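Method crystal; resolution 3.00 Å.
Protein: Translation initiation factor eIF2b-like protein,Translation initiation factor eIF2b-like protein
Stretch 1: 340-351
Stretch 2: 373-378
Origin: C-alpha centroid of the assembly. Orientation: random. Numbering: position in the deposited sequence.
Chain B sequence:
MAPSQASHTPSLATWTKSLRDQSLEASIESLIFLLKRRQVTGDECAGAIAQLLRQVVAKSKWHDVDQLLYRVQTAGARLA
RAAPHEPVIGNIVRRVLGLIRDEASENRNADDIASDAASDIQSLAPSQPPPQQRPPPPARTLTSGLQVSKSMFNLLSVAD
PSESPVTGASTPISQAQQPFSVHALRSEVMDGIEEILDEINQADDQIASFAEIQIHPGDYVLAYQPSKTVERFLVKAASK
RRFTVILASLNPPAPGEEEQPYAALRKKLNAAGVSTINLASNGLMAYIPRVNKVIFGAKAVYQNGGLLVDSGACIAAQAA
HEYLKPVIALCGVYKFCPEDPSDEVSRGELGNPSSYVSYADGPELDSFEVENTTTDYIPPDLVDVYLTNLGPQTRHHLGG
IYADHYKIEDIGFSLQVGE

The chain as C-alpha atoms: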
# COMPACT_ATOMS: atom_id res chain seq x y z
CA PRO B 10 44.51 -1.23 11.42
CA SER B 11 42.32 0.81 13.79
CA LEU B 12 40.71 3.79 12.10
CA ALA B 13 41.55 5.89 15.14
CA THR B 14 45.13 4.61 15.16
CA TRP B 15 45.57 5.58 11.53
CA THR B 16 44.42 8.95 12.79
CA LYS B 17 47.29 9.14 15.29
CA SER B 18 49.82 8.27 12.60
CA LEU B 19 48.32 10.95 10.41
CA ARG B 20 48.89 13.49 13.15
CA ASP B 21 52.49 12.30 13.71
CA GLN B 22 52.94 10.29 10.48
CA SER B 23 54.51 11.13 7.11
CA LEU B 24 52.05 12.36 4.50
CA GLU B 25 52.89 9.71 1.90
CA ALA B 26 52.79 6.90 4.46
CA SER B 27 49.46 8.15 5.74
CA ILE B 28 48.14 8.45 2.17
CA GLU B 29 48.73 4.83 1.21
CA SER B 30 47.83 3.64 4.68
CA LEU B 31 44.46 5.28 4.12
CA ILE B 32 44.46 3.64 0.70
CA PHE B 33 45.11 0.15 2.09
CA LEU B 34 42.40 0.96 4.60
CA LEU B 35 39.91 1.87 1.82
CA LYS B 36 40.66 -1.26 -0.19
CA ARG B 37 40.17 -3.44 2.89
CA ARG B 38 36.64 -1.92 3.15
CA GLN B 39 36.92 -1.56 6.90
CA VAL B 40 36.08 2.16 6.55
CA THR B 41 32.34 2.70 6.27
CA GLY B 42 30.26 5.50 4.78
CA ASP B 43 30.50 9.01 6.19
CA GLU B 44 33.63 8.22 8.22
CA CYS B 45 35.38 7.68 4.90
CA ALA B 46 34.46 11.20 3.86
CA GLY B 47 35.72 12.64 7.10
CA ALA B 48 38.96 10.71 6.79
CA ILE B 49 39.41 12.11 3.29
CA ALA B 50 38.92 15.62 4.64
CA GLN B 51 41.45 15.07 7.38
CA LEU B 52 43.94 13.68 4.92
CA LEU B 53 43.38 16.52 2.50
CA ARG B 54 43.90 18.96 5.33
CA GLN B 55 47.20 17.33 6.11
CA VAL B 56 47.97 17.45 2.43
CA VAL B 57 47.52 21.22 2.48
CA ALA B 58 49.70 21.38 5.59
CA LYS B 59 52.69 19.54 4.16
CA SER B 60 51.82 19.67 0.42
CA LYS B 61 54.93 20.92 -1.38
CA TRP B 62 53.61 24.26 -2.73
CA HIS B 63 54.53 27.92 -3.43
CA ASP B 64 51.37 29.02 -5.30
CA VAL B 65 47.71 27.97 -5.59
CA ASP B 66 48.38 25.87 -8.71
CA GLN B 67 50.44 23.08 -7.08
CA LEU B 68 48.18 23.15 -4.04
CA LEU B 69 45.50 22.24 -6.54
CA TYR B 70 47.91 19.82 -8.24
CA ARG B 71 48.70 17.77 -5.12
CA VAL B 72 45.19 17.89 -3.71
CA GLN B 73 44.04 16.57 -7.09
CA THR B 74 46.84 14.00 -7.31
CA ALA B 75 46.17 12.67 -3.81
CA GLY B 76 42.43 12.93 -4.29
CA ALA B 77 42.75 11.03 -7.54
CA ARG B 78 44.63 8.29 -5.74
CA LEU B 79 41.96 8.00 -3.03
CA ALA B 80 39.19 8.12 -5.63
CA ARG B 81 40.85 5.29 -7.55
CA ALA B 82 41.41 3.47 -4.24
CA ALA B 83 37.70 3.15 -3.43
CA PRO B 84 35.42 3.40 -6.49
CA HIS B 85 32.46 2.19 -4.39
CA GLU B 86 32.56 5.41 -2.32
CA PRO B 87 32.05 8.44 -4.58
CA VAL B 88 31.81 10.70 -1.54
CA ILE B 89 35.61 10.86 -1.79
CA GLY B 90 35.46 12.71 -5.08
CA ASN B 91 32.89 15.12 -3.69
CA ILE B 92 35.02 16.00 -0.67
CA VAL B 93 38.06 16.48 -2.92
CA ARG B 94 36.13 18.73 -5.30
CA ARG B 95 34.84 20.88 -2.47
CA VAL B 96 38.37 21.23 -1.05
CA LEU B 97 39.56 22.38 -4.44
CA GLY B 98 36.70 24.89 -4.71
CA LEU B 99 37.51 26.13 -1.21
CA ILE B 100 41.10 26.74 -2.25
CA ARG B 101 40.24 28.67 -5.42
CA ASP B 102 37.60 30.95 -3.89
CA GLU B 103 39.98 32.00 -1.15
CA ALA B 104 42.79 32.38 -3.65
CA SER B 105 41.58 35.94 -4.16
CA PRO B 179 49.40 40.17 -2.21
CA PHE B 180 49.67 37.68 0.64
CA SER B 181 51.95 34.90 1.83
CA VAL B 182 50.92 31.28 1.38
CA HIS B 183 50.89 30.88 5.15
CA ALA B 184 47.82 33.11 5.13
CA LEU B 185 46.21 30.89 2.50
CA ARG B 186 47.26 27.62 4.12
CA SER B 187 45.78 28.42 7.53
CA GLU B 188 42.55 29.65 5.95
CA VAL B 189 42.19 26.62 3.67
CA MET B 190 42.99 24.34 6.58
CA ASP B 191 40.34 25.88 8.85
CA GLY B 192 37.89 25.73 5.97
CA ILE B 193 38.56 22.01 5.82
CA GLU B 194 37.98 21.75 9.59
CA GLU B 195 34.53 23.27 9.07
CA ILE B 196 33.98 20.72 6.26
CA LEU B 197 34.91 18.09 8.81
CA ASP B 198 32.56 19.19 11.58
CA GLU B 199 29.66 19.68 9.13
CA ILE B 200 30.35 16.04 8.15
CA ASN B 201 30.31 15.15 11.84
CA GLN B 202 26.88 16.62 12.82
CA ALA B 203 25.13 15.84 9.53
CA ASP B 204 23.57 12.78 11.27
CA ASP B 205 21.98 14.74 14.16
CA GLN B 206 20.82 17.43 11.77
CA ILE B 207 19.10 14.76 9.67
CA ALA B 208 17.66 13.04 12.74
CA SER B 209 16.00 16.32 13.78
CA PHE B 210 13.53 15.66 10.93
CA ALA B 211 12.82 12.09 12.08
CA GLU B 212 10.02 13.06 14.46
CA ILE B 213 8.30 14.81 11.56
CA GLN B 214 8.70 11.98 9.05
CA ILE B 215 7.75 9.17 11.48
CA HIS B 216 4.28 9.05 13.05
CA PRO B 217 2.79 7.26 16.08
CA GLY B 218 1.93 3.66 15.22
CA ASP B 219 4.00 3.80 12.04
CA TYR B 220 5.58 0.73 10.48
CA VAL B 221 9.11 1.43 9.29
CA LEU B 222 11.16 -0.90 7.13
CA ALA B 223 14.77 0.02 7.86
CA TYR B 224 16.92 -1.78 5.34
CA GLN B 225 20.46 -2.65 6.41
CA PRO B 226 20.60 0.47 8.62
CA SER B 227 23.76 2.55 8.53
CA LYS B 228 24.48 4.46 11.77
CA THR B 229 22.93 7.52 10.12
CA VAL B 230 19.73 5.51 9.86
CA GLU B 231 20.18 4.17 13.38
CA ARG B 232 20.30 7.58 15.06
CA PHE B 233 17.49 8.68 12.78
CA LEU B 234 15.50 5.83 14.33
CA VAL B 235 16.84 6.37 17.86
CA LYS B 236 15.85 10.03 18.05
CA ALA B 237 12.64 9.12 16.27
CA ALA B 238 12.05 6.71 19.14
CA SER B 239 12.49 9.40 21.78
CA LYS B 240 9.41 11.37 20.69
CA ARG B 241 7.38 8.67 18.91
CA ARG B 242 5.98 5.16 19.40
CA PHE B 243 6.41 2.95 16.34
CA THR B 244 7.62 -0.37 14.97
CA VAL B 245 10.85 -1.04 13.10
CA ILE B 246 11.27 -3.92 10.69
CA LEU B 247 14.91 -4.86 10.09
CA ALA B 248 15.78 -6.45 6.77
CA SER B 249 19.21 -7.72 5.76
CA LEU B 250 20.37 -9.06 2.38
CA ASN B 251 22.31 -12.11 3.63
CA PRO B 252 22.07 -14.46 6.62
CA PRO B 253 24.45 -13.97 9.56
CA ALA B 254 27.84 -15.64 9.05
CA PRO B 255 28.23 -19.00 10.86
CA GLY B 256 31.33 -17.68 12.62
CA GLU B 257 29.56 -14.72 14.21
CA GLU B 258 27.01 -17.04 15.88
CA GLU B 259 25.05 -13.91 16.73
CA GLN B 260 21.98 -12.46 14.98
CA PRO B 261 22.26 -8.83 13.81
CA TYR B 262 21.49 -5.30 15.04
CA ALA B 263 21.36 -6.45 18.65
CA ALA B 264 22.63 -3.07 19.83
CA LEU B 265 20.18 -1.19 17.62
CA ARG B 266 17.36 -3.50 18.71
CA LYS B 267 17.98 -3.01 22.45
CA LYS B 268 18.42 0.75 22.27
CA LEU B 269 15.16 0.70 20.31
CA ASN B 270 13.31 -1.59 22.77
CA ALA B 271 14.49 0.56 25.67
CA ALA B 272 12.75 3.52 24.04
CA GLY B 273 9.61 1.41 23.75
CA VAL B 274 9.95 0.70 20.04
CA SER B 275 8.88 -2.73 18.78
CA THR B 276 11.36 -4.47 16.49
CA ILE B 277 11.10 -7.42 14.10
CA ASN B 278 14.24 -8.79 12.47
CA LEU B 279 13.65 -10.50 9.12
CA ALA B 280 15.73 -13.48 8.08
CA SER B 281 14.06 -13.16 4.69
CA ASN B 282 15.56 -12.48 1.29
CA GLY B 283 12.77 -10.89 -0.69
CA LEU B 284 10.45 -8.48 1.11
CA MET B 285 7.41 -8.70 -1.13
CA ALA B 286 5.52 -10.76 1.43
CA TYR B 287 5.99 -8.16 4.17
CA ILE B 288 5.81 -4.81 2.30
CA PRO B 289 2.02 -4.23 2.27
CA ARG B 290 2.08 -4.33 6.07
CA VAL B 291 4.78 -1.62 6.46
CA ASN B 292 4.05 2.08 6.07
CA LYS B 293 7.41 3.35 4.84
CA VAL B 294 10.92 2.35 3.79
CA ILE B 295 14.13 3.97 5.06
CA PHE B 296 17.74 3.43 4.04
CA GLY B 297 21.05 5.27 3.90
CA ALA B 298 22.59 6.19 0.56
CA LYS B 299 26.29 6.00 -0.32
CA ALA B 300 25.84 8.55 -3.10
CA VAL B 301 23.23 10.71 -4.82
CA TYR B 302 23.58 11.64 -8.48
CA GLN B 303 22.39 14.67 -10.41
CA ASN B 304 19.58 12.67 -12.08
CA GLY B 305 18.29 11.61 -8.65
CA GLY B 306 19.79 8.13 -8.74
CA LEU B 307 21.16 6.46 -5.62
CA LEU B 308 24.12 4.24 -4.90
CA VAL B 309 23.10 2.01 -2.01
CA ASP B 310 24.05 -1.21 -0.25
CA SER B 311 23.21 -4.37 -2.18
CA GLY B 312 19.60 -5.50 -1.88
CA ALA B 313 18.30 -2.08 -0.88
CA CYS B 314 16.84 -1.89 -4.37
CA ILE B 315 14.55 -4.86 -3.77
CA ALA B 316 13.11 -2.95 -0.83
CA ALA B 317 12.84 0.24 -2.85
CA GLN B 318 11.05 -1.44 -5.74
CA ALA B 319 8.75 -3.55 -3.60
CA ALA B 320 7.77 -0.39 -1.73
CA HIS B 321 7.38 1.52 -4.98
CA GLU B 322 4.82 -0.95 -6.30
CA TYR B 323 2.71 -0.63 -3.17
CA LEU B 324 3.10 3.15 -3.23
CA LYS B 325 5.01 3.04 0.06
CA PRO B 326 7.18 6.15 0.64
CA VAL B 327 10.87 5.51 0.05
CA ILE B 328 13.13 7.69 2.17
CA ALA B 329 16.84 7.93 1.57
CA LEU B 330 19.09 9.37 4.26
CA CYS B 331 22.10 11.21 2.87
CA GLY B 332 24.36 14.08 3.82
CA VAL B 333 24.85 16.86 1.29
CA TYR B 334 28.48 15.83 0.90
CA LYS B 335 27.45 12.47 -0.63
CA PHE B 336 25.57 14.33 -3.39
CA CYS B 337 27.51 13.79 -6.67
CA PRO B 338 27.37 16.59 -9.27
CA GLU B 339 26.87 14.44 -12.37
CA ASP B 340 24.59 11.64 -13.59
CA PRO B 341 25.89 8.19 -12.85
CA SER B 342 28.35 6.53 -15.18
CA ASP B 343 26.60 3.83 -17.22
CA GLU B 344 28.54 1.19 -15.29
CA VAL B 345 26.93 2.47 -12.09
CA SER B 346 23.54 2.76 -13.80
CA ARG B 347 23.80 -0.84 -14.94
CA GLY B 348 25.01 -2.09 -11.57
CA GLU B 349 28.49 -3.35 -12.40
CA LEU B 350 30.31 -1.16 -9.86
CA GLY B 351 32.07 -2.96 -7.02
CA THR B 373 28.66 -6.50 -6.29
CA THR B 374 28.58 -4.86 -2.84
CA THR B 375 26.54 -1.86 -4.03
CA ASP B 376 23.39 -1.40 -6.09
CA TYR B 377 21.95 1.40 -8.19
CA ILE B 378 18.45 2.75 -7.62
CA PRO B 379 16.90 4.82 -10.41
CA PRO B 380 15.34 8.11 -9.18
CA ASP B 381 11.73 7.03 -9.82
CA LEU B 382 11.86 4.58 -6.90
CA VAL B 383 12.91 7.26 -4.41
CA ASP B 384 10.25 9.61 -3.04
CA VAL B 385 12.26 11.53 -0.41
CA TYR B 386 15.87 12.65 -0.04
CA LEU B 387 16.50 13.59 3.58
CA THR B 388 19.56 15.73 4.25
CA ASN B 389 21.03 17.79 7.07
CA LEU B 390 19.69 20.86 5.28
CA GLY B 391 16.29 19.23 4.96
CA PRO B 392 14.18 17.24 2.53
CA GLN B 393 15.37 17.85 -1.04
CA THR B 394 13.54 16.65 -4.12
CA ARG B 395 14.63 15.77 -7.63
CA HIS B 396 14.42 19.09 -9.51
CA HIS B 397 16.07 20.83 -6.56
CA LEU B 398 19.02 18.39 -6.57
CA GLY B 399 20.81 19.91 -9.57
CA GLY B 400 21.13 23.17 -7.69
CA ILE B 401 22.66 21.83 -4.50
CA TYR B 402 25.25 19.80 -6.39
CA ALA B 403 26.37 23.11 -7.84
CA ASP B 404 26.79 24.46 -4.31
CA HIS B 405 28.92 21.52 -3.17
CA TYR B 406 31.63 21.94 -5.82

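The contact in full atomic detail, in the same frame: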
# COMPACT_ATOMS: atom_id res chain seq x y z
N ASP B 340 25.36 12.88 -13.48
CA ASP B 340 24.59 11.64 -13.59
C ASP B 340 25.51 10.44 -13.48
O ASP B 340 26.70 10.53 -13.77
CB ASP B 340 23.83 11.59 -14.92
CG ASP B 340 22.93 12.78 -15.12
OD1 ASP B 340 23.00 13.74 -14.31
OD2 ASP B 340 22.13 12.76 -16.08
N PRO B 341 24.95 9.29 -13.06
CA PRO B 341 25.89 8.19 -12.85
C PRO B 341 26.47 7.71 -14.15
O PRO B 341 25.83 7.80 -15.20
CB PRO B 341 25.02 7.12 -12.19
CG PRO B 341 23.63 7.43 -12.66
CD PRO B 341 23.57 8.93 -12.69
N SER B 342 27.71 7.24 -14.08
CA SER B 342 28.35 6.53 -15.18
C SER B 342 27.42 5.38 -15.57
O SER B 342 26.67 4.88 -14.73
CB SER B 342 29.72 6.04 -14.76
OG SER B 342 29.63 5.06 -13.75
N ASP B 343 27.47 4.92 -16.82
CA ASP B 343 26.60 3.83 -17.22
C ASP B 343 26.96 2.49 -16.59
O ASP B 343 26.12 1.59 -16.54
CB ASP B 343 26.61 3.63 -18.74
CG ASP B 343 26.40 4.91 -19.51
OD1 ASP B 343 25.60 5.77 -19.08
OD2 ASP B 343 27.01 5.03 -20.59
N GLU B 344 28.18 2.36 -16.08
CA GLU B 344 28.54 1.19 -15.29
C GLU B 344 27.84 1.18 -13.94
O GLU B 344 27.49 0.12 -13.42
CB GLU B 344 30.06 1.09 -15.12
CG GLU B 344 30.85 1.35 -16.42
CD GLU B 344 30.91 2.83 -16.78
OE1 GLU B 344 30.65 3.62 -15.87
OE2 GLU B 344 31.20 3.19 -17.94
N VAL B 345 27.65 2.36 -13.35
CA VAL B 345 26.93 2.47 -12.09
C VAL B 345 25.44 2.23 -12.35
O VAL B 345 24.80 1.46 -11.64
CB VAL B 345 27.12 3.86 -11.42
CG1 VAL B 345 26.20 4.02 -10.22
CG2 VAL B 345 28.57 4.07 -11.02
N SER B 346 24.93 2.89 -13.38
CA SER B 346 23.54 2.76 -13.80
C SER B 346 23.13 1.34 -14.11
O SER B 346 22.04 0.91 -13.75
CB SER B 346 23.29 3.62 -15.04
OG SER B 346 23.67 4.97 -14.85
N ARG B 347 24.01 0.60 -14.78
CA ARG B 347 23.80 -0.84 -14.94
C ARG B 347 23.83 -1.59 -13.61
O ARG B 347 22.95 -2.41 -13.34
CB ARG B 347 24.83 -1.42 -15.91
CG ARG B 347 24.64 -0.94 -17.34
CD ARG B 347 25.70 -1.50 -18.26
NE ARG B 347 26.31 -0.48 -19.10
CZ ARG B 347 27.62 -0.30 -19.22
NH1 ARG B 347 28.46 -1.09 -18.56
NH2 ARG B 347 28.10 0.66 -20.00
N GLY B 348 24.82 -1.31 -12.78
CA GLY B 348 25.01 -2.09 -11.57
C GLY B 348 26.25 -2.96 -11.55
O GLY B 348 26.27 -4.00 -10.89
N GLU B 349 27.28 -2.55 -12.28
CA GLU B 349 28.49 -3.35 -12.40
C GLU B 349 29.58 -2.86 -11.45
O GLU B 349 30.63 -3.49 -11.32
CB GLU B 349 29.01 -3.32 -13.84
CG GLU B 349 28.09 -4.01 -14.84
CD GLU B 349 28.62 -3.94 -16.26
OE1 GLU B 349 29.60 -3.21 -16.48
OE2 GLU B 349 28.06 -4.63 -17.14
N LEU B 350 29.33 -1.74 -10.78
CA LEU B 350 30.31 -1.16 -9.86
C LEU B 350 30.49 -2.03 -8.62
O LEU B 350 29.53 -2.57 -8.08
CB LEU B 350 29.89 0.26 -9.46
CG LEU B 350 30.87 1.00 -8.54
CD1 LEU B 350 32.22 1.17 -9.23
CD2 LEU B 350 30.30 2.34 -8.11
N GLY B 351 31.74 -2.16 -8.18
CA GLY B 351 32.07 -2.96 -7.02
C GLY B 351 32.91 -4.17 -7.37
O GLY B 351 32.67 -4.82 -8.39
N THR B 373 28.54 -7.94 -6.45
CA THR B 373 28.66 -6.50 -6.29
C THR B 373 28.08 -6.03 -4.95
O THR B 373 26.92 -6.30 -4.61
CB THR B 373 27.97 -5.75 -7.47
OG1 THR B 373 28.06 -4.34 -7.26
CG2 THR B 373 26.51 -6.16 -7.62
N THR B 374 28.93 -5.37 -4.17
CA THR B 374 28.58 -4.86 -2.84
C THR B 374 27.56 -3.72 -2.83
O THR B 374 26.90 -3.49 -1.81
CB THR B 374 29.83 -4.39 -2.08
OG1 THR B 374 30.49 -3.38 -2.84
CG2 THR B 374 30.78 -5.56 -1.86
N THR B 375 27.47 -2.99 -3.93
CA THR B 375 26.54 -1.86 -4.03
C THR B 375 25.57 -2.01 -5.20
O THR B 375 25.87 -2.66 -6.19
CB THR B 375 27.29 -0.53 -4.22
OG1 THR B 375 28.00 -0.56 -5.46
CG2 THR B 375 28.27 -0.31 -3.09
N ASP B 376 24.41 -1.38 -5.06
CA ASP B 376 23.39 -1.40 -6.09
C ASP B 376 22.99 0.01 -6.51
O ASP B 376 23.21 0.97 -5.77
CB ASP B 376 22.14 -2.15 -5.62
CG ASP B 376 22.33 -3.65 -5.60
OD1 ASP B 376 23.37 -4.13 -6.08
OD2 ASP B 376 21.41 -4.34 -5.11
N TYR B 377 22.45 0.12 -7.72
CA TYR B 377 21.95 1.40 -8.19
C TYR B 377 20.42 1.42 -8.12
O TYR B 377 19.76 0.45 -8.47
CB TYR B 377 22.42 1.68 -9.62
CG TYR B 377 21.77 2.89 -10.25
CD1 TYR B 377 22.21 4.18 -9.97
CD2 TYR B 377 20.73 2.75 -11.16
CE1 TYR B 377 21.62 5.29 -10.55
CE2 TYR B 377 20.14 3.85 -11.75
CZ TYR B 377 20.59 5.12 -11.44
OH TYR B 377 19.99 6.22 -12.02
N ILE B 378 19.89 2.53 -7.64
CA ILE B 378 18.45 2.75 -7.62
C ILE B 378 18.10 3.94 -8.49
O ILE B 378 18.52 5.07 -8.20
CB ILE B 378 17.94 2.99 -6.18
CG1 ILE B 378 18.19 1.76 -5.31
CG2 ILE B 378 16.46 3.32 -6.19
CD1 ILE B 378 17.58 1.86 -3.93

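Stretch 1 contains a short helix, 343-347, entered from an extended loop and left through Gly348; stretch 2 runs from a loop into a strand, 375-378. The two backbones approach at two points: Gly348 CA lies 5.7 Å from Tyr377 CA, and Gly351 CA lies 5.0 Å from Thr373 CA. No backbone-to-backbone hydrogen bond joins them, so the contact rests on side chains of the second stretch meeting the helix and the loops before and after it.

Ser342 sits at the N-cap, its OG accepting a weak bond from Val345 N at 3.4 Å, while Ser346 OG turns back to Ser342 O at 3.0 Å. At the other end, Gly348 N and Glu349 N both donate to Glu344 O, at 3.1 and 2.9 Å, and Gly348 leaves helical geometry with a phi of 111°. A CB there would jam against the carbonyl O of Arg347, reason enough for glycine. Gly351, with a phi of 114°, meets the same restriction; an ideal CB would also lie only 3.0 Å from Thr373 OG1.

Tyr377 is the centre of the contact, with 100 Å² of its surface covered by stretch 1. Its CA-to-CB bond points toward stretch 1, and chi1 is t (171°). Ser346 CA stands over one ring face, 4.0 Å from the centroid and 16° off the normal, a CH-pi contact made by backbone while the Ser346 CB points away. This contact uses only the CA; what the serine adds is its hydroxyl, which bonds back to Ser342 O. Pro341 CG packs 3.6 Å from Tyr377 CE1, and Val345 CG1 lies 4.0 Å from Tyr377 CD1; both are buried, compact and apolar, fit to line an aromatic ring. Val345 O also comes within 3.1 Å of Tyr377 CB, so the strand is packed close against the helix backbone. The Tyr377 hydroxyl is satisfied elsewhere in the structure, which lets the ring be buried without leaving its polar end unpaired.

Farther along, the contact turns polar. Thr373 OG1 donates to Leu350 O at 2.4 Å, the sole hydrogen bond across the stretches and a very short one, to be read with caution at 3.00 Å resolution. Threonine brings both a donor and a methyl, and Thr373 CG2 rests 3.9 Å from Gly348 O. Thr375 also points toward stretch 1, its OG1 3.6 Å from Leu350 O. The rule is an aromatic anchor on the helix and a hydroxyl clasp on the loop beyond.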